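PDB 3KBB: phosphorylated carbohydrates phosphatase TM_1254 from Thermotoga maritima msb8, which removes phosphate from sugar phosphates such as erythrose 4-phosphate, fructose 6-phosphate, 2-deoxyglucose 6-phosphate and mannose 6-phosphate, using a divalent metal ion, with cobalt giving the highest activity. Local coordinates for residues V162-K174 against L194-I208. Sequence-based numbering, arbitrary orientation.
Sequences VFEDSKSGVEAAK and LLEAGAVALVKPEEI. With SO4 (sulfate ion), chain E.
In the Rossmann-like core of this HAD-family phosphatase, Glu-164 and Asp-165 close the C-terminal end of strand 160-164, consistent with the acidic motif IV of HAD enzymes, and the helix following them packs against 194-208, with Leu-194 and Ala-197 meeting its first turns. CD2 of Leu-194 presses on the backbone where that helix starts, 3.2 Å from Ser-166 C. Ser-166 caps the same end, its OG taking the N-H of Gly-169, while Ser-168 N gives a nearly straight bond (169°) to O2 of a sulfate probably taken from the crystallisation liquor. One turn on, Val-170 sets CG1, anti to the backbone N (chi1 173°), against the methyl of Ala-197 and also against the backbone that follows it, 3.6 Å from Ala-197 CB and 3.5 Å from Ala-197 O. Helix 192-196 ends in a Schellman motif at Gly-198, where a CB would jam against the carbonyl O of Ala-197 and crowd Lys-174 CD.

Farther along, Ile-208 lays CG2 over one face of the Phe-163 ring, a CH-pi contact 3.9 Å from the centroid, as Val-203 CG2 approaches the ring edge. Cut back to an alanine, Phe-163 would probably leave Ile-208 CG2 without the ring face it rests on and a gap beside Val-203. Asp-165 sits close to Asp-7, the probable nucleophile. Phe-163 also meets Phe-6 and Tyr-182 on the flanking strands and touches Val-211 and Leu-212 of helix 208-215, while Val-170 reaches Ile-181 of strand 181-184, which separates strand 160-164 from edge strand 201-203.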
ATOM      1  N   VAL A 162       7.890  11.867  -2.773  1.00 16.17           N
ATOM      2  CA  VAL A 162       6.988  10.706  -2.762  1.00 15.63           C
ATOM      3  C   VAL A 162       7.646   9.571  -1.989  1.00 15.13           C
ATOM      4  O   VAL A 162       8.857   9.380  -2.136  1.00 16.09           O
ATOM      5  CB  VAL A 162       6.754  10.236  -4.240  1.00 15.74           C
ATOM      6  CG1 VAL A 162       6.037   8.847  -4.302  1.00 17.94           C
ATOM      7  CG2 VAL A 162       5.899  11.246  -4.990  1.00 15.19           C
ATOM      8  N   PHE A 163       6.873   8.816  -1.218  1.00 15.10           N
ATOM      9  CA  PHE A 163       7.336   7.588  -0.544  1.00 15.58           C
ATOM     10  C   PHE A 163       6.553   6.429  -1.134  1.00 15.40           C
ATOM     11  O   PHE A 163       5.307   6.308  -0.965  1.00 15.21           O
ATOM     12  CB  PHE A 163       7.139   7.702   0.974  1.00 15.74           C
ATOM     13  CG  PHE A 163       8.069   8.703   1.587  1.00 16.17           C
ATOM     14  CD1 PHE A 163       9.389   8.330   1.889  1.00 14.60           C
ATOM     15  CD2 PHE A 163       7.683  10.036   1.749  1.00 17.87           C
ATOM     16  CE1 PHE A 163      10.276   9.262   2.397  1.00 18.09           C
ATOM     17  CE2 PHE A 163       8.575  11.000   2.239  1.00 16.22           C
ATOM     18  CZ  PHE A 163       9.894  10.610   2.556  1.00 18.83           C
ATOM     19  N   GLU A 164       7.282   5.579  -1.856  1.00 15.49           N
ATOM     20  CA  GLU A 164       6.662   4.539  -2.629  1.00 15.75           C
ATOM     21  C   GLU A 164       7.254   3.194  -2.240  1.00 17.91           C
ATOM     22  O   GLU A 164       8.325   3.141  -1.700  1.00 19.84           O
ATOM     23  CB  GLU A 164       6.847   4.783  -4.127  1.00 16.13           C
ATOM     24  CG  GLU A 164       5.551   5.239  -4.850  1.00 17.29           C
ATOM     25  CD  GLU A 164       4.451   4.155  -4.899  1.00 19.64           C
ATOM     26  OE1 GLU A 164       4.697   3.018  -4.478  1.00 17.92           O
ATOM     27  OE2 GLU A 164       3.328   4.443  -5.352  1.00 18.99           O
ATOM     28  N   ASP A 165       6.580   2.096  -2.524  1.00 19.15           N
ATOM     29  CA  ASP A 165       7.091   0.805  -2.052  1.00 19.87           C
ATOM     30  C   ASP A 165       7.041  -0.275  -3.137  1.00 19.60           C
ATOM     31  O   ASP A 165       7.385  -1.428  -2.879  1.00 20.66           O
ATOM     32  CB  ASP A 165       6.383   0.367  -0.780  1.00 22.25           C
ATOM     33  CG  ASP A 165       5.111  -0.409  -1.053  1.00 27.51           C
ATOM     34  OD1 ASP A 165       4.368  -0.022  -1.975  1.00 26.23           O
ATOM     35  OD2 ASP A 165       4.899  -1.484  -0.389  1.00 35.17           O
ATOM     36  N   SER A 166       6.606   0.083  -4.335  1.00 18.48           N
ATOM     37  CA  SER A 166       6.647  -0.913  -5.450  1.00 19.90           C
ATOM     38  C   SER A 166       7.323  -0.369  -6.710  1.00 20.61           C
ATOM     39  O   SER A 166       7.327   0.838  -6.957  1.00 20.08           O
ATOM     40  CB  SER A 166       5.235  -1.372  -5.791  1.00 20.24           C
ATOM     41  OG  SER A 166       4.540  -0.380  -6.517  1.00 21.67           O
ATOM     42  N   LYS A 167       7.878  -1.272  -7.511  1.00 19.87           N
ATOM     43  CA  LYS A 167       8.448  -0.899  -8.821  1.00 20.02           C
ATOM     44  C   LYS A 167       7.423  -0.092  -9.617  1.00 18.68           C
ATOM     45  O   LYS A 167       7.749   0.984 -10.131  1.00 18.23           O
ATOM     46  CB  LYS A 167       8.845  -2.167  -9.585  1.00 20.36           C
ATOM     47  CG  LYS A 167       9.355  -1.939 -10.987  1.00 24.07           C
ATOM     48  CD  LYS A 167       9.858  -3.300 -11.533  1.00 27.17           C
ATOM     49  CE  LYS A 167      10.002  -3.298 -13.020  1.00 31.88           C
ATOM     50  NZ  LYS A 167      10.120  -4.733 -13.477  1.00 36.99           N
ATOM     51  N   SER A 168       6.195  -0.614  -9.737  1.00 17.81           N
ATOM     52  CA  SER A 168       5.173   0.053 -10.548  1.00 19.02           C
ATOM     53  C   SER A 168       4.799   1.415  -9.990  1.00 17.39           C
ATOM     54  O   SER A 168       4.561   2.340 -10.772  1.00 17.92           O
ATOM     55  CB  SER A 168       3.934  -0.827 -10.681  1.00 19.21           C
ATOM     56  OG  SER A 168       4.296  -1.889 -11.555  1.00 25.86           O
ATOM     57  N   GLY A 169       4.828   1.542  -8.667  1.00 18.04           N
ATOM     58  CA  GLY A 169       4.554   2.860  -7.987  1.00 16.22           C
ATOM     59  C   GLY A 169       5.654   3.888  -8.297  1.00 16.48           C
ATOM     60  O   GLY A 169       5.418   5.055  -8.653  1.00 16.33           O
ATOM     61  N   VAL A 170       6.894   3.446  -8.171  1.00 14.44           N
ATOM     62  CA  VAL A 170       8.014   4.334  -8.506  1.00 14.94           C
ATOM     63  C   VAL A 170       7.988   4.733  -9.960  1.00 15.33           C
ATOM     64  O   VAL A 170       8.174   5.892 -10.292  1.00 15.39           O
ATOM     65  CB  VAL A 170       9.360   3.674  -8.111  1.00 14.24           C
ATOM     66  CG1 VAL A 170      10.539   4.532  -8.633  1.00 15.92           C
ATOM     67  CG2 VAL A 170       9.430   3.480  -6.575  1.00 15.49           C
ATOM     68  N   GLU A 171       7.734   3.774 -10.852  1.00 14.74           N
ATOM     69  CA  GLU A 171       7.626   4.100 -12.261  1.00 16.10           C
ATOM     70  C   GLU A 171       6.544   5.143 -12.532  1.00 15.34           C
ATOM     71  O   GLU A 171       6.761   6.079 -13.316  1.00 16.24           O
ATOM     72  CB  GLU A 171       7.336   2.841 -13.088  1.00 16.28           C
ATOM     73  CG  GLU A 171       8.552   1.896 -13.157  1.00 20.01           C
ATOM     74  CD  GLU A 171       8.242   0.561 -13.848  1.00 21.75           C
ATOM     75  OE1 GLU A 171       7.060   0.290 -14.149  1.00 24.94           O
ATOM     76  OE2 GLU A 171       9.196  -0.241 -14.043  1.00 27.01           O
ATOM     77  N   ALA A 172       5.396   4.982 -11.870  1.00 14.80           N
ATOM     78  CA  ALA A 172       4.270   5.879 -12.090  1.00 15.12           C
ATOM     79  C   ALA A 172       4.612   7.325 -11.652  1.00 13.65           C
ATOM     80  O   ALA A 172       4.372   8.304 -12.417  1.00 14.20           O
ATOM     81  CB  ALA A 172       3.039   5.360 -11.353  1.00 16.41           C
ATOM     82  N   ALA A 173       5.206   7.451 -10.468  1.00 14.39           N
ATOM     83  CA  ALA A 173       5.550   8.784  -9.974  1.00 15.19           C
ATOM     84  C   ALA A 173       6.619   9.409 -10.876  1.00 15.23           C
ATOM     85  O   ALA A 173       6.522  10.574 -11.235  1.00 16.87           O
ATOM     86  CB  ALA A 173       6.040   8.748  -8.530  1.00 16.53           C
ATOM     87  N   LYS A 174       7.625   8.638 -11.244  1.00 16.16           N
ATOM     88  CA  LYS A 174       8.668   9.146 -12.162  1.00 17.43           C
ATOM     89  C   LYS A 174       8.097   9.610 -13.521  1.00 18.18           C
ATOM     90  O   LYS A 174       8.447  10.707 -14.037  1.00 18.63           O
ATOM     91  CB  LYS A 174       9.711   8.054 -12.380  1.00 19.29           C
ATOM     92  CG  LYS A 174      11.025   8.520 -13.004  1.00 23.62           C
ATOM     93  CD  LYS A 174      11.951   9.205 -11.979  1.00 30.28           C
ATOM     94  CE  LYS A 174      13.308   9.567 -12.640  1.00 30.68           C
ATOM     95  NZ  LYS A 174      13.556   8.500 -13.644  1.00 36.16           N
ATOM     96  N   LEU A 194      13.311  -0.998  -6.721  1.00 20.22           N
ATOM     97  CA  LEU A 194      12.852   0.384  -6.524  1.00 18.98           C
ATOM     98  C   LEU A 194      13.933   1.362  -6.991  1.00 18.37           C
ATOM     99  O   LEU A 194      13.650   2.340  -7.655  1.00 18.46           O
ATOM    100  CB  LEU A 194      12.535   0.660  -5.064  1.00 18.42           C
ATOM    101  CG  LEU A 194      11.502  -0.283  -4.399  1.00 18.34           C
ATOM    102  CD1 LEU A 194      11.228   0.259  -2.996  1.00 19.36           C
ATOM    103  CD2 LEU A 194      10.193  -0.437  -5.231  1.00 20.06           C
ATOM    104  N   LEU A 195      15.192   1.067  -6.686  1.00 17.94           N
ATOM    105  CA  LEU A 195      16.272   1.939  -7.137  1.00 18.31           C
ATOM    106  C   LEU A 195      16.375   1.896  -8.652  1.00 19.40           C
ATOM    107  O   LEU A 195      16.560   2.936  -9.322  1.00 19.76           O
ATOM    108  CB  LEU A 195      17.588   1.476  -6.470  1.00 17.38           C
ATOM    109  CG  LEU A 195      17.749   1.769  -4.968  1.00 19.15           C
ATOM    110  CD1 LEU A 195      19.115   1.248  -4.503  1.00 22.81           C
ATOM    111  CD2 LEU A 195      17.615   3.227  -4.674  1.00 19.92           C
ATOM    112  N   GLU A 196      16.258   0.701  -9.222  1.00 19.92           N
ATOM    113  CA  GLU A 196      16.340   0.605 -10.679  1.00 22.19           C
ATOM    114  C   GLU A 196      15.221   1.364 -11.366  1.00 21.82           C
ATOM    115  O   GLU A 196      15.426   1.910 -12.441  1.00 24.18           O
ATOM    116  CB  GLU A 196      16.402  -0.850 -11.151  1.00 22.65           C
ATOM    117  CG  GLU A 196      17.572  -1.708 -10.533  0.70 27.82           C
ATOM    118  CD  GLU A 196      18.944  -0.992 -10.312  0.70 32.46           C
ATOM    119  OE1 GLU A 196      19.635  -0.627 -11.300  0.70 32.91           O
ATOM    120  OE2 GLU A 196      19.355  -0.857  -9.123  0.70 33.38           O
ATOM    121  N   ALA A 197      14.042   1.423 -10.733  1.00 22.01           N
ATOM    122  CA  ALA A 197      12.918   2.199 -11.281  1.00 21.55           C
ATOM    123  C   ALA A 197      13.063   3.721 -11.118  1.00 22.21           C
ATOM    124  O   ALA A 197      12.244   4.483 -11.672  1.00 22.18           O
ATOM    125  CB  ALA A 197      11.581   1.715 -10.668  1.00 21.35           C
ATOM    126  N   GLY A 198      14.049   4.162 -10.329  1.00 20.53           N
ATOM    127  CA  GLY A 198      14.303   5.589 -10.190  1.00 20.52           C
ATOM    128  C   GLY A 198      14.219   6.155  -8.798  1.00 19.13           C
ATOM    129  O   GLY A 198      14.416   7.376  -8.608  1.00 19.21           O
ATOM    130  N   ALA A 199      14.000   5.298  -7.804  1.00 18.12           N
ATOM    131  CA  ALA A 199      14.019   5.814  -6.424  1.00 17.08           C
ATOM    132  C   ALA A 199      15.425   6.394  -6.114  1.00 18.64           C
ATOM    133  O   ALA A 199      16.461   5.859  -6.583  1.00 18.23           O
ATOM    134  CB  ALA A 199      13.651   4.744  -5.428  1.00 17.79           C
ATOM    135  N   VAL A 200      15.456   7.479  -5.353  1.00 17.77           N
ATOM    136  CA  VAL A 200      16.726   8.192  -5.101  1.00 19.46           C
ATOM    137  C   VAL A 200      17.458   7.665  -3.857  1.00 18.81           C
ATOM    138  O   VAL A 200      18.637   7.974  -3.635  1.00 19.02           O
ATOM    139  CB  VAL A 200      16.528   9.725  -4.941  1.00 19.51           C
ATOM    140  CG1 VAL A 200      15.926  10.320  -6.241  1.00 19.52           C
ATOM    141  CG2 VAL A 200      15.715  10.067  -3.655  1.00 19.69           C
ATOM    142  N   ALA A 201      16.774   6.808  -3.101  1.00 18.68           N
ATOM    143  CA  ALA A 201      17.313   6.225  -1.907  1.00 16.77           C
ATOM    144  C   ALA A 201      16.294   5.255  -1.378  1.00 18.44           C
ATOM    145  O   ALA A 201      15.085   5.410  -1.628  1.00 17.93           O
ATOM    146  CB  ALA A 201      17.615   7.302  -0.842  1.00 17.04           C
ATOM    147  N   LEU A 202      16.783   4.289  -0.617  1.00 17.05           N
ATOM    148  CA  LEU A 202      15.915   3.364   0.122  1.00 18.60           C
ATOM    149  C   LEU A 202      15.804   3.770   1.595  1.00 20.13           C
ATOM    150  O   LEU A 202      16.810   4.198   2.230  1.00 20.77           O
ATOM    151  CB  LEU A 202      16.454   1.941   0.028  1.00 18.28           C
ATOM    152  CG  LEU A 202      16.689   1.357  -1.379  1.00 20.56           C
ATOM    153  CD1 LEU A 202      17.232  -0.045  -1.270  1.00 20.64           C
ATOM    154  CD2 LEU A 202      15.336   1.355  -2.154  1.00 19.89           C
ATOM    155  N   VAL A 203      14.603   3.636   2.155  1.00 19.01           N
ATOM    156  CA  VAL A 203      14.393   3.908   3.567  1.00 20.38           C
ATOM    157  C   VAL A 203      13.420   2.931   4.203  1.00 20.85           C
ATOM    158  O   VAL A 203      12.489   2.494   3.539  1.00 21.68           O
ATOM    159  CB  VAL A 203      13.837   5.321   3.797  1.00 21.18           C
ATOM    160  CG1 VAL A 203      14.924   6.320   3.538  1.00 22.71           C
ATOM    161  CG2 VAL A 203      12.565   5.538   2.917  1.00 19.54           C
ATOM    162  N   LYS A 204      13.622   2.613   5.483  1.00 21.89           N
ATOM    163  CA  LYS A 204      12.594   1.888   6.270  1.00 23.63           C
ATOM    164  C   LYS A 204      11.544   2.911   6.740  1.00 22.74           C
ATOM    165  O   LYS A 204      11.817   4.103   6.793  1.00 22.48           O
ATOM    166  CB  LYS A 204      13.238   1.182   7.482  1.00 24.39           C
ATOM    167  CG  LYS A 204      14.292   0.132   7.092  1.00 27.69           C
ATOM    168  CD  LYS A 204      14.830  -0.637   8.293  0.50 26.37           C
ATOM    169  CE  LYS A 204      16.021   0.072   8.934  0.50 31.21           C
ATOM    170  NZ  LYS A 204      17.321  -0.084   8.178  0.50 31.21           N
ATOM    171  N   PRO A 205      10.319   2.464   7.032  1.00 23.87           N
ATOM    172  CA  PRO A 205       9.283   3.392   7.488  1.00 24.37           C
ATOM    173  C   PRO A 205       9.765   4.276   8.635  1.00 24.70           C
ATOM    174  O   PRO A 205       9.513   5.479   8.624  1.00 24.84           O
ATOM    175  CB  PRO A 205       8.191   2.442   7.982  1.00 24.38           C
ATOM    176  CG  PRO A 205       8.310   1.312   7.003  1.00 24.75           C
ATOM    177  CD  PRO A 205       9.786   1.098   6.878  1.00 23.61           C
ATOM    178  N   GLU A 206      10.483   3.680   9.589  1.00 26.10           N
ATOM    179  CA  GLU A 206      11.064   4.413  10.732  1.00 27.12           C
ATOM    180  C   GLU A 206      12.043   5.486  10.332  1.00 26.69           C
ATOM    181  O   GLU A 206      12.333   6.348  11.136  1.00 28.32           O
ATOM    182  CB  GLU A 206      11.866   3.484  11.672  1.00 28.42           C
ATOM    183  CG  GLU A 206      11.227   2.186  11.985  1.00 32.51           C
ATOM    184  CD  GLU A 206      11.603   1.139  10.968  1.00 33.34           C
ATOM    185  OE1 GLU A 206      12.742   0.616  11.037  1.00 38.01           O
ATOM    186  OE2 GLU A 206      10.755   0.829  10.117  1.00 30.78           O
ATOM    187  N   GLU A 207      12.604   5.406   9.123  1.00 26.36           N
ATOM    188  CA  GLU A 207      13.615   6.384   8.690  1.00 26.73           C
ATOM    189  C   GLU A 207      13.012   7.567   7.931  1.00 24.98           C
ATOM    190  O   GLU A 207      13.710   8.512   7.572  1.00 24.48           O
ATOM    191  CB  GLU A 207      14.700   5.706   7.835  1.00 27.05           C
ATOM    192  CG  GLU A 207      15.639   4.780   8.657  1.00 29.09           C
ATOM    193  CD  GLU A 207      16.323   3.671   7.840  1.00 31.32           C
ATOM    194  OE1 GLU A 207      16.272   3.670   6.577  1.00 31.31           O
ATOM    195  OE2 GLU A 207      16.916   2.766   8.497  1.00 36.20           O
ATOM    196  N   ILE A 208      11.709   7.506   7.676  1.00 23.70           N
ATOM    197  CA  ILE A 208      11.066   8.531   6.832  1.00 22.36           C
ATOM    198  C   ILE A 208      11.124   9.902   7.529  1.00 21.78           C
ATOM    199  O   ILE A 208      11.398  10.921   6.898  1.00 22.53           O
ATOM    200  CB  ILE A 208       9.626   8.125   6.511  1.00 21.42           C
ATOM    201  CG1 ILE A 208       9.630   6.911   5.537  1.00 21.42           C
ATOM    202  CG2 ILE A 208       8.838   9.321   5.926  1.00 20.10           C
ATOM    203  CD1 ILE A 208       8.232   6.309   5.261  1.00 20.91           C
TER
HETATM  204  S   SO4 E 227       4.900  -4.195  -9.052  0.60 37.54           S
HETATM  205  O1  SO4 E 227       3.434  -4.156  -9.137  0.60 38.16           O
HETATM  206  O2  SO4 E 227       5.366  -2.896  -8.700  0.60 28.12           O
HETATM  207  O3  SO4 E 227       5.325  -5.097  -7.963  0.60 36.25           O
HETATM  208  O4  SO4 E 227       5.460  -4.622 -10.340  0.60 37.76           O